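Local coordinates for Abbfa_003403 (Acinetobacter baumannii, PDB 4ZXH), which probably assembles a peptide without the ribosome, combining condensation, adenylation, carrier-protein and thioesterase domains in a single nonribosomal peptide synthetase chain, at residues L374-P379 against G409-E414; K370-P375 against L389-V394; S239-L244 against G413-V418. All coordinates share one frame; numbering follows the deposited sequence.

Interaction 1 of 3, residues L374-P379 against G409-E414. With K (potassium ion), chain D.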
loop_
_atom_site.group_PDB
_atom_site.type_symbol
_atom_site.label_atom_id
_atom_site.label_comp_id
_atom_site.label_asym_id
_atom_site.label_seq_id
_atom_site.Cartn_x
_atom_site.Cartn_y
_atom_site.Cartn_z
ATOM N N LEU A 374 -26.152 -26.621 0.091
ATOM C CA LEU A 374 -25.153 -26.504 -0.970
ATOM C C LEU A 374 -25.189 -25.119 -1.638
ATOM O O LEU A 374 -26.175 -24.388 -1.546
ATOM C CB LEU A 374 -25.364 -27.602 -2.018
ATOM C CG LEU A 374 -24.960 -29.024 -1.625
ATOM C CD1 LEU A 374 -25.300 -30.006 -2.727
ATOM C CD2 LEU A 374 -23.488 -29.066 -1.337
ATOM N N PRO A 375 -24.101 -24.739 -2.312
ATOM C CA PRO A 375 -24.130 -23.416 -2.931
ATOM C C PRO A 375 -24.752 -23.469 -4.313
ATOM O O PRO A 375 -24.652 -22.507 -5.073
ATOM C CB PRO A 375 -22.655 -23.041 -3.017
ATOM C CG PRO A 375 -21.926 -24.085 -2.171
ATOM C CD PRO A 375 -22.745 -25.301 -2.296
ATOM N N ILE A 376 -25.375 -24.596 -4.637
ATOM C CA ILE A 376 -26.021 -24.776 -5.931
ATOM C C ILE A 376 -27.507 -25.068 -5.763
ATOM O O ILE A 376 -27.939 -25.599 -4.725
ATOM C CB ILE A 376 -25.405 -25.932 -6.719
ATOM C CG1 ILE A 376 -25.654 -27.247 -5.982
ATOM C CG2 ILE A 376 -23.930 -25.727 -6.899
ATOM C CD1 ILE A 376 -25.525 -28.411 -6.853
ATOM N N GLN A 377 -28.286 -24.731 -6.787
ATOM C CA GLN A 377 -29.696 -25.080 -6.786
ATOM C C GLN A 377 -29.872 -26.580 -6.903
ATOM O O GLN A 377 -29.157 -27.247 -7.647
ATOM C CB GLN A 377 -30.458 -24.379 -7.912
ATOM C CG GLN A 377 -31.966 -24.608 -7.854
ATOM C CD GLN A 377 -32.668 -23.550 -7.062
ATOM O OE1 GLN A 377 -33.260 -23.835 -6.028
ATOM N NE2 GLN A 377 -32.634 -22.324 -7.547
ATOM N N THR A 378 -30.853 -27.084 -6.164
ATOM C CA THR A 378 -31.253 -28.480 -6.183
ATOM C C THR A 378 -32.762 -28.543 -6.050
ATOM O O THR A 378 -33.344 -27.777 -5.286
ATOM C CB THR A 378 -30.593 -29.259 -5.037
ATOM O OG1 THR A 378 -29.198 -29.428 -5.314
ATOM C CG2 THR A 378 -31.222 -30.598 -4.872
ATOM N N PRO A 379 -33.409 -29.449 -6.797
ATOM C CA PRO A 379 -34.865 -29.631 -6.701
ATOM C C PRO A 379 -35.350 -30.310 -5.395
ATOM O O PRO A 379 -36.570 -30.462 -5.233
ATOM C CB PRO A 379 -35.175 -30.513 -7.913
ATOM C CG PRO A 379 -33.899 -31.256 -8.167
ATOM C CD PRO A 379 -32.820 -30.267 -7.872
ATOM N N GLY A 409 -18.765 -29.974 0.417
ATOM C CA GLY A 409 -19.994 -30.539 -0.107
ATOM C C GLY A 409 -19.783 -31.431 -1.323
ATOM O O GLY A 409 -18.728 -31.378 -1.975
ATOM N N GLU A 410 -20.800 -32.236 -1.632
ATOM C CA GLU A 410 -20.746 -33.210 -2.712
ATOM C C GLU A 410 -22.130 -33.293 -3.353
ATOM O O GLU A 410 -23.135 -33.121 -2.666
ATOM C CB GLU A 410 -20.291 -34.571 -2.168
ATOM C CG GLU A 410 -20.161 -35.690 -3.189
ATOM C CD GLU A 410 -21.419 -36.543 -3.305
ATOM O OE1 GLU A 410 -22.313 -36.410 -2.444
ATOM O OE2 GLU A 410 -21.515 -37.355 -4.255
ATOM N N TYR A 411 -22.198 -33.532 -4.662
ATOM C CA TYR A 411 -23.492 -33.677 -5.330
ATOM C C TYR A 411 -23.374 -34.499 -6.610
ATOM O O TYR A 411 -22.642 -34.130 -7.540
ATOM C CB TYR A 411 -24.113 -32.307 -5.639
ATOM C CG TYR A 411 -25.496 -32.380 -6.262
ATOM C CD1 TYR A 411 -26.586 -32.861 -5.543
ATOM C CD2 TYR A 411 -25.715 -31.953 -7.561
ATOM C CE1 TYR A 411 -27.859 -32.929 -6.116
ATOM C CE2 TYR A 411 -26.973 -32.013 -8.142
ATOM C CZ TYR A 411 -28.044 -32.501 -7.423
ATOM O OH TYR A 411 -29.296 -32.560 -8.020
ATOM N N GLN A 412 -24.106 -35.615 -6.633
ATOM C CA GLN A 412 -24.127 -36.526 -7.768
ATOM C C GLN A 412 -22.717 -37.008 -8.161
ATOM O O GLN A 412 -22.418 -37.238 -9.348
ATOM C CB GLN A 412 -24.837 -35.869 -8.952
ATOM C CG GLN A 412 -26.357 -35.806 -8.764
ATOM C CD GLN A 412 -27.116 -35.339 -10.009
ATOM O OE1 GLN A 412 -26.542 -34.756 -10.940
ATOM N NE2 GLN A 412 -28.421 -35.598 -10.025
ATOM N N GLY A 413 -21.873 -37.189 -7.147
ATOM C CA GLY A 413 -20.547 -37.745 -7.342
ATOM C C GLY A 413 -19.438 -36.712 -7.317
ATOM O O GLY A 413 -18.295 -37.039 -6.996
ATOM N N GLU A 414 -19.797 -35.465 -7.629
ATOM C CA GLU A 414 -18.851 -34.372 -7.832
ATOM C C GLU A 414 -18.653 -33.523 -6.580
ATOM O O GLU A 414 -19.622 -33.071 -5.964
ATOM C CB GLU A 414 -19.332 -33.472 -8.980
ATOM C CG GLU A 414 -19.463 -34.170 -10.328
ATOM C CD GLU A 414 -19.989 -33.276 -11.462
ATOM O OE1 GLU A 414 -20.596 -32.205 -11.198
ATOM O OE2 GLU A 414 -19.816 -33.682 -12.637
HETATM K K K D . -28.843 -25.459 -2.128
#
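Tyr411 carries most of this contact, its ring lying against the irregular segment 374-379, which wraps a potassium ion. The tyrosine sits at the tip of a beta hairpin of the condensation domain, where strand 403-411 turns back into strand 414-422. With CG anti to the backbone N (chi1 -177°), the ring reaches across to the loop. Ile376 crosses it obliquely, CD1 coming within 3.6 Å of Tyr411 CD2; its CG1 occupies the crowded position between backbone N and carbonyl carbon (chi1 65°). Thr378 meets the ring tip to tip, OG1 standing 3.8 Å above one face of Tyr411 toward the rim, while CG of the neighbouring Gln412 covers the centre of the opposite face. Leu374 crosses the tyrosine at about a right angle and spreads its two methyls along the strand: CD1 lies 3.9 Å from Tyr411 CB, and CD2 rests 4.0 Å from CA of Gly409, which has no side chain to stand between them. No hydrogen bond joins the two segments, so the fit is one of shape. Behind this first shell, carbonyl oxygens of Leu374 and Ile376 bind the potassium, with Glu371, Leu372 and Ser391 completing the site, which probably holds the loop backbone from which both aliphatic side chains extend. On the other side, Tyr411 begins a type I' turn that runs to Glu414. It is closed by paired backbone bonds and braced by Gly413 N, which donates to Glu410 OE2 at 2.9 Å from above the carboxylate plane.

Interaction 2 of 3, residues K370-P375 against L389-V394. With K (potassium ion), chain D.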
loop_
_atom_site.group_PDB
_atom_site.type_symbol
_atom_site.label_atom_id
_atom_site.label_comp_id
_atom_site.label_asym_id
_atom_site.label_seq_id
_atom_site.Cartn_x
_atom_site.Cartn_y
_atom_site.Cartn_z
ATOM N N LYS A 370 -28.713 -31.531 3.713
ATOM C CA LYS A 370 -27.493 -31.588 2.907
ATOM C C LYS A 370 -27.622 -30.760 1.621
ATOM O O LYS A 370 -26.953 -29.740 1.450
ATOM C CB LYS A 370 -27.160 -33.044 2.585
ATOM C CG LYS A 370 -25.980 -33.269 1.645
ATOM C CD LYS A 370 -25.812 -34.771 1.326
ATOM C CE LYS A 370 -24.896 -35.011 0.121
ATOM N NZ LYS A 370 -25.471 -34.488 -1.161
ATOM N N GLU A 371 -28.517 -31.178 0.740
ATOM C CA GLU A 371 -28.666 -30.515 -0.544
ATOM C C GLU A 371 -29.190 -29.069 -0.433
ATOM O O GLU A 371 -28.854 -28.235 -1.272
ATOM C CB GLU A 371 -29.567 -31.362 -1.448
ATOM C CG GLU A 371 -29.038 -32.778 -1.597
ATOM C CD GLU A 371 -29.776 -33.584 -2.647
ATOM O OE1 GLU A 371 -30.590 -32.995 -3.379
ATOM O OE2 GLU A 371 -29.549 -34.815 -2.741
ATOM N N LEU A 372 -29.979 -28.761 0.599
ATOM C CA LEU A 372 -30.466 -27.384 0.801
ATOM C C LEU A 372 -29.344 -26.395 1.099
ATOM O O LEU A 372 -29.449 -25.219 0.773
ATOM C CB LEU A 372 -31.475 -27.312 1.945
ATOM C CG LEU A 372 -32.871 -27.870 1.713
ATOM C CD1 LEU A 372 -33.700 -27.704 2.972
ATOM C CD2 LEU A 372 -33.521 -27.168 0.548
ATOM N N LEU A 373 -28.286 -26.879 1.737
ATOM C CA LEU A 373 -27.207 -26.027 2.210
ATOM C C LEU A 373 -26.061 -25.905 1.207
ATOM O O LEU A 373 -25.107 -25.172 1.445
ATOM C CB LEU A 373 -26.667 -26.555 3.539
ATOM C CG LEU A 373 -27.602 -26.486 4.745
ATOM C CD1 LEU A 373 -26.894 -26.935 6.018
ATOM C CD2 LEU A 373 -28.123 -25.074 4.905
ATOM N N LEU A 374 -26.152 -26.621 0.091
ATOM C CA LEU A 374 -25.153 -26.504 -0.970
ATOM C C LEU A 374 -25.189 -25.119 -1.638
ATOM O O LEU A 374 -26.175 -24.388 -1.546
ATOM C CB LEU A 374 -25.364 -27.602 -2.018
ATOM C CG LEU A 374 -24.960 -29.024 -1.625
ATOM C CD1 LEU A 374 -25.300 -30.006 -2.727
ATOM C CD2 LEU A 374 -23.488 -29.066 -1.337
ATOM N N PRO A 375 -24.101 -24.739 -2.312
ATOM C CA PRO A 375 -24.130 -23.416 -2.931
ATOM C C PRO A 375 -24.752 -23.469 -4.313
ATOM O O PRO A 375 -24.652 -22.507 -5.073
ATOM C CB PRO A 375 -22.655 -23.041 -3.017
ATOM C CG PRO A 375 -21.926 -24.085 -2.171
ATOM C CD PRO A 375 -22.745 -25.301 -2.296
ATOM N N LEU A 389 -39.705 -26.365 2.403
ATOM C CA LEU A 389 -38.447 -25.621 2.185
ATOM C C LEU A 389 -37.749 -26.073 0.912
ATOM O O LEU A 389 -37.629 -27.269 0.666
ATOM C CB LEU A 389 -37.465 -25.784 3.356
ATOM C CG LEU A 389 -37.706 -25.245 4.768
ATOM C CD1 LEU A 389 -36.408 -25.304 5.529
ATOM C CD2 LEU A 389 -38.235 -23.832 4.770
ATOM N N GLY A 390 -37.278 -25.122 0.111
ATOM C CA GLY A 390 -36.524 -25.431 -1.092
ATOM C C GLY A 390 -35.245 -24.622 -1.093
ATOM O O GLY A 390 -35.071 -23.765 -0.227
ATOM N N SER A 391 -34.348 -24.891 -2.041
ATOM C CA SER A 391 -33.082 -24.158 -2.127
ATOM C C SER A 391 -33.309 -22.722 -2.513
ATOM O O SER A 391 -34.277 -22.425 -3.191
ATOM C CB SER A 391 -32.131 -24.794 -3.144
ATOM O OG SER A 391 -31.670 -26.054 -2.707
ATOM N N PHE A 392 -32.420 -21.834 -2.063
ATOM C CA PHE A 392 -32.311 -20.490 -2.628
ATOM C C PHE A 392 -30.867 -19.979 -2.447
ATOM O O PHE A 392 -30.525 -19.411 -1.413
ATOM C CB PHE A 392 -33.323 -19.536 -1.993
ATOM C CG PHE A 392 -33.415 -18.201 -2.689
ATOM C CD1 PHE A 392 -34.318 -18.002 -3.713
ATOM C CD2 PHE A 392 -32.585 -17.144 -2.321
ATOM C CE1 PHE A 392 -34.402 -16.788 -4.348
ATOM C CE2 PHE A 392 -32.652 -15.925 -2.956
ATOM C CZ PHE A 392 -33.551 -15.740 -3.972
ATOM N N PRO A 393 -30.006 -20.189 -3.455
ATOM C CA PRO A 393 -28.601 -19.795 -3.276
ATOM C C PRO A 393 -28.393 -18.293 -3.195
ATOM O O PRO A 393 -29.009 -17.505 -3.906
ATOM C CB PRO A 393 -27.917 -20.363 -4.517
ATOM C CG PRO A 393 -28.862 -21.453 -5.011
ATOM C CD PRO A 393 -30.223 -20.939 -4.705
ATOM N N VAL A 394 -27.495 -17.905 -2.308
ATOM C CA VAL A 394 -27.193 -16.513 -2.063
ATOM C C VAL A 394 -25.681 -16.334 -1.891
ATOM O O VAL A 394 -25.077 -16.959 -1.018
ATOM C CB VAL A 394 -27.928 -16.006 -0.796
ATOM C CG1 VAL A 394 -27.356 -14.698 -0.352
ATOM C CG2 VAL A 394 -29.391 -15.826 -1.078
HETATM K K K D . -28.843 -25.459 -2.128
#
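A potassium site of the condensation domain joins a turn with helical backbone angles to Ser391, of the segment that carries strand 387-391, with the ion as the main bridge between the two segments. Glu371, Leu372 and Leu374 aim their carbonyl oxygens at the same point, and Ser391 OG meets the ion from the strand side at 3.0 Å. Glu371 O binds at 2.9 Å and Leu372 O at 3.0 Å, so Glu371 serves through its backbone and not its carboxylate. Ile376 O, farther along the loop, is the fifth ligand. Four backbone carbonyls and a hydroxyl group make up this shell, in which the carbonyl dipoles probably offset much of the ion's charge. Ser391 OG stands anti to its own carbonyl carbon, beside the backbone N (chi1 -68°), and so faces the metal. No direct hydrogen bond crosses the contact, and the remainder is packing. The buried Leu372 stretches alongside the strand, CD2 lying 3.5 Å from both Gly390 C and Ser391 N, while CD1 approaches Leu389 CB at 4.2 Å. Phe45 of strand 40-49, the neighbour of strand 387-391 in its sheet, touches both leucines, and Leu389 also borders a bound phospholipid. Lys370 NZ, outside this contact, hydrogen-bonds Glu410 O. Past the ion the two chain segments meet once more at their prolines, where Pro375 O lies 3.9 Å from Pro393 CB.

Interaction 3 of 3, residues S239-L244 against G413-V418; sequences SVSSGL and GELVGV
Ser241 is the tight point of this buried contact, a small side chain pressed from helix 238-249 onto the start of strand 414-422. Its OG, anti to the carbonyl carbon and beside the backbone N (chi1 -83°), accepts the N-H of Leu415 at 2.9 Å in a nearly straight bond, 166° at the hydrogen. The same oxygen bonds to Val236 O, so the buried hydroxyl makes two bonds, one to the start of strand 414-422 and one to the residue that follows strand 229-235. Ser241 CB lies beside Gly413 O (3.4 Å), and Leu415 CG is a neighbour of Ser241 OG. This is a helix laid across a sheet, the four-stranded mixed sheet in one part of the condensation domain; the helix and strand segments cross at 93°, their axes 7.4 Å apart. One turn farther along, the fit relaxes into a single apolar touch, Leu244 CD1 to Leu415 CD1 at 4.0 Å, the two side chains crossing obliquely. Leu244 also packs on helices 255-271 and 428-447. The outer surface of the helix is different again. Ser239 points away from the strand, and the exposed Ser242 turns its OG back to Glu238 O within its own helix. On the strand, Glu414 likewise directs its CB away from the helix, and Val416, also pointing away from the helix, packs on Pro375.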
loop_
_atom_site.group_PDB
_atom_site.type_symbol
_atom_site.label_atom_id
_atom_site.label_comp_id
_atom_site.label_asym_id
_atom_site.label_seq_id
_atom_site.Cartn_x
_atom_site.Cartn_y
_atom_site.Cartn_z
ATOM N N SER A 239 -14.910 -38.488 -11.927
ATOM C CA SER A 239 -13.628 -39.172 -12.110
ATOM C C SER A 239 -12.617 -38.733 -11.058
ATOM O O SER A 239 -12.224 -39.507 -10.186
ATOM C CB SER A 239 -13.059 -38.876 -13.501
ATOM O OG SER A 239 -14.096 -38.819 -14.463
ATOM N N VAL A 240 -12.217 -37.470 -11.150
ATOM C CA VAL A 240 -11.204 -36.914 -10.271
ATOM C C VAL A 240 -11.650 -36.929 -8.801
ATOM O O VAL A 240 -10.849 -37.218 -7.912
ATOM C CB VAL A 240 -10.844 -35.468 -10.700
ATOM C CG1 VAL A 240 -9.778 -34.871 -9.780
ATOM C CG2 VAL A 240 -10.396 -35.439 -12.168
ATOM N N SER A 241 -12.922 -36.623 -8.548
ATOM C CA SER A 241 -13.457 -36.647 -7.183
ATOM C C SER A 241 -13.228 -38.003 -6.507
ATOM O O SER A 241 -12.832 -38.075 -5.342
ATOM C CB SER A 241 -14.951 -36.318 -7.182
ATOM O OG SER A 241 -15.187 -34.921 -7.208
ATOM N N SER A 242 -13.479 -39.073 -7.254
ATOM C CA SER A 242 -13.246 -40.424 -6.766
ATOM C C SER A 242 -11.762 -40.676 -6.568
ATOM O O SER A 242 -11.349 -41.216 -5.539
ATOM C CB SER A 242 -13.827 -41.449 -7.734
ATOM O OG SER A 242 -15.225 -41.269 -7.873
ATOM N N GLY A 243 -10.964 -40.282 -7.557
ATOM C CA GLY A 243 -9.522 -40.441 -7.483
ATOM C C GLY A 243 -8.930 -39.829 -6.226
ATOM O O GLY A 243 -8.151 -40.473 -5.524
ATOM N N LEU A 244 -9.314 -38.587 -5.940
ATOM C CA LEU A 244 -8.859 -37.895 -4.746
ATOM C C LEU A 244 -9.156 -38.692 -3.487
ATOM O O LEU A 244 -8.265 -38.894 -2.664
ATOM C CB LEU A 244 -9.498 -36.511 -4.652
ATOM C CG LEU A 244 -9.107 -35.520 -5.750
ATOM C CD1 LEU A 244 -9.968 -34.278 -5.676
ATOM C CD2 LEU A 244 -7.651 -35.166 -5.639
ATOM N N GLY A 413 -21.873 -37.189 -7.147
ATOM C CA GLY A 413 -20.547 -37.745 -7.342
ATOM C C GLY A 413 -19.438 -36.712 -7.317
ATOM O O GLY A 413 -18.295 -37.039 -6.996
ATOM N N GLU A 414 -19.797 -35.465 -7.629
ATOM C CA GLU A 414 -18.851 -34.372 -7.832
ATOM C C GLU A 414 -18.653 -33.523 -6.580
ATOM O O GLU A 414 -19.622 -33.071 -5.964
ATOM C CB GLU A 414 -19.332 -33.472 -8.980
ATOM C CG GLU A 414 -19.463 -34.170 -10.328
ATOM C CD GLU A 414 -19.989 -33.276 -11.462
ATOM O OE1 GLU A 414 -20.596 -32.205 -11.198
ATOM O OE2 GLU A 414 -19.816 -33.682 -12.637
ATOM N N LEU A 415 -17.397 -33.293 -6.211
ATOM C CA LEU A 415 -17.089 -32.373 -5.120
ATOM C C LEU A 415 -17.537 -30.965 -5.504
ATOM O O LEU A 415 -17.356 -30.532 -6.652
ATOM C CB LEU A 415 -15.593 -32.393 -4.799
ATOM C CG LEU A 415 -15.024 -33.597 -4.048
ATOM C CD1 LEU A 415 -13.525 -33.600 -4.088
ATOM C CD2 LEU A 415 -15.490 -33.591 -2.613
ATOM N N VAL A 416 -18.135 -30.252 -4.560
ATOM C CA VAL A 416 -18.600 -28.897 -4.845
ATOM C C VAL A 416 -17.771 -27.872 -4.080
ATOM O O VAL A 416 -17.554 -28.000 -2.864
ATOM C CB VAL A 416 -20.094 -28.716 -4.507
ATOM C CG1 VAL A 416 -20.494 -27.259 -4.602
ATOM C CG2 VAL A 416 -20.944 -29.533 -5.440
ATOM N N GLY A 417 -17.303 -26.857 -4.805
ATOM C CA GLY A 417 -16.431 -25.853 -4.237
ATOM C C GLY A 417 -16.810 -24.440 -4.614
ATOM O O GLY A 417 -17.495 -24.204 -5.619
ATOM N N VAL A 418 -16.360 -23.500 -3.788
ATOM C CA VAL A 418 -16.578 -22.087 -4.036
ATOM C C VAL A 418 -15.268 -21.358 -3.893
ATOM O O VAL A 418 -14.684 -21.373 -2.819
ATOM C CB VAL A 418 -17.587 -21.454 -3.053
ATOM C CG1 VAL A 418 -18.007 -20.056 -3.543
ATOM C CG2 VAL A 418 -18.794 -22.326 -2.895
#

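In the fold
From the N terminus, 239-244 comes first and waits longest for its partner: interaction 3 closes a loop of 168 intervening residues on reaching 413-418. Interaction 2 lies wholly inside that span, while interaction 1 begins inside it and ends on the closing segment itself. Interaction 2 opens next and is the first to close, a short return from 370-375 to 389-394. Interaction 1 starts from the overlapping segment 374-379 and runs on to 409-414, so its loop crosses that of interaction 2. The potassium ties the loop to strand 387-391 of the six-stranded sheet, and the same loop packs on the hairpin of the four-stranded one. Gly409 O and Val416 N pair the hairpin strands.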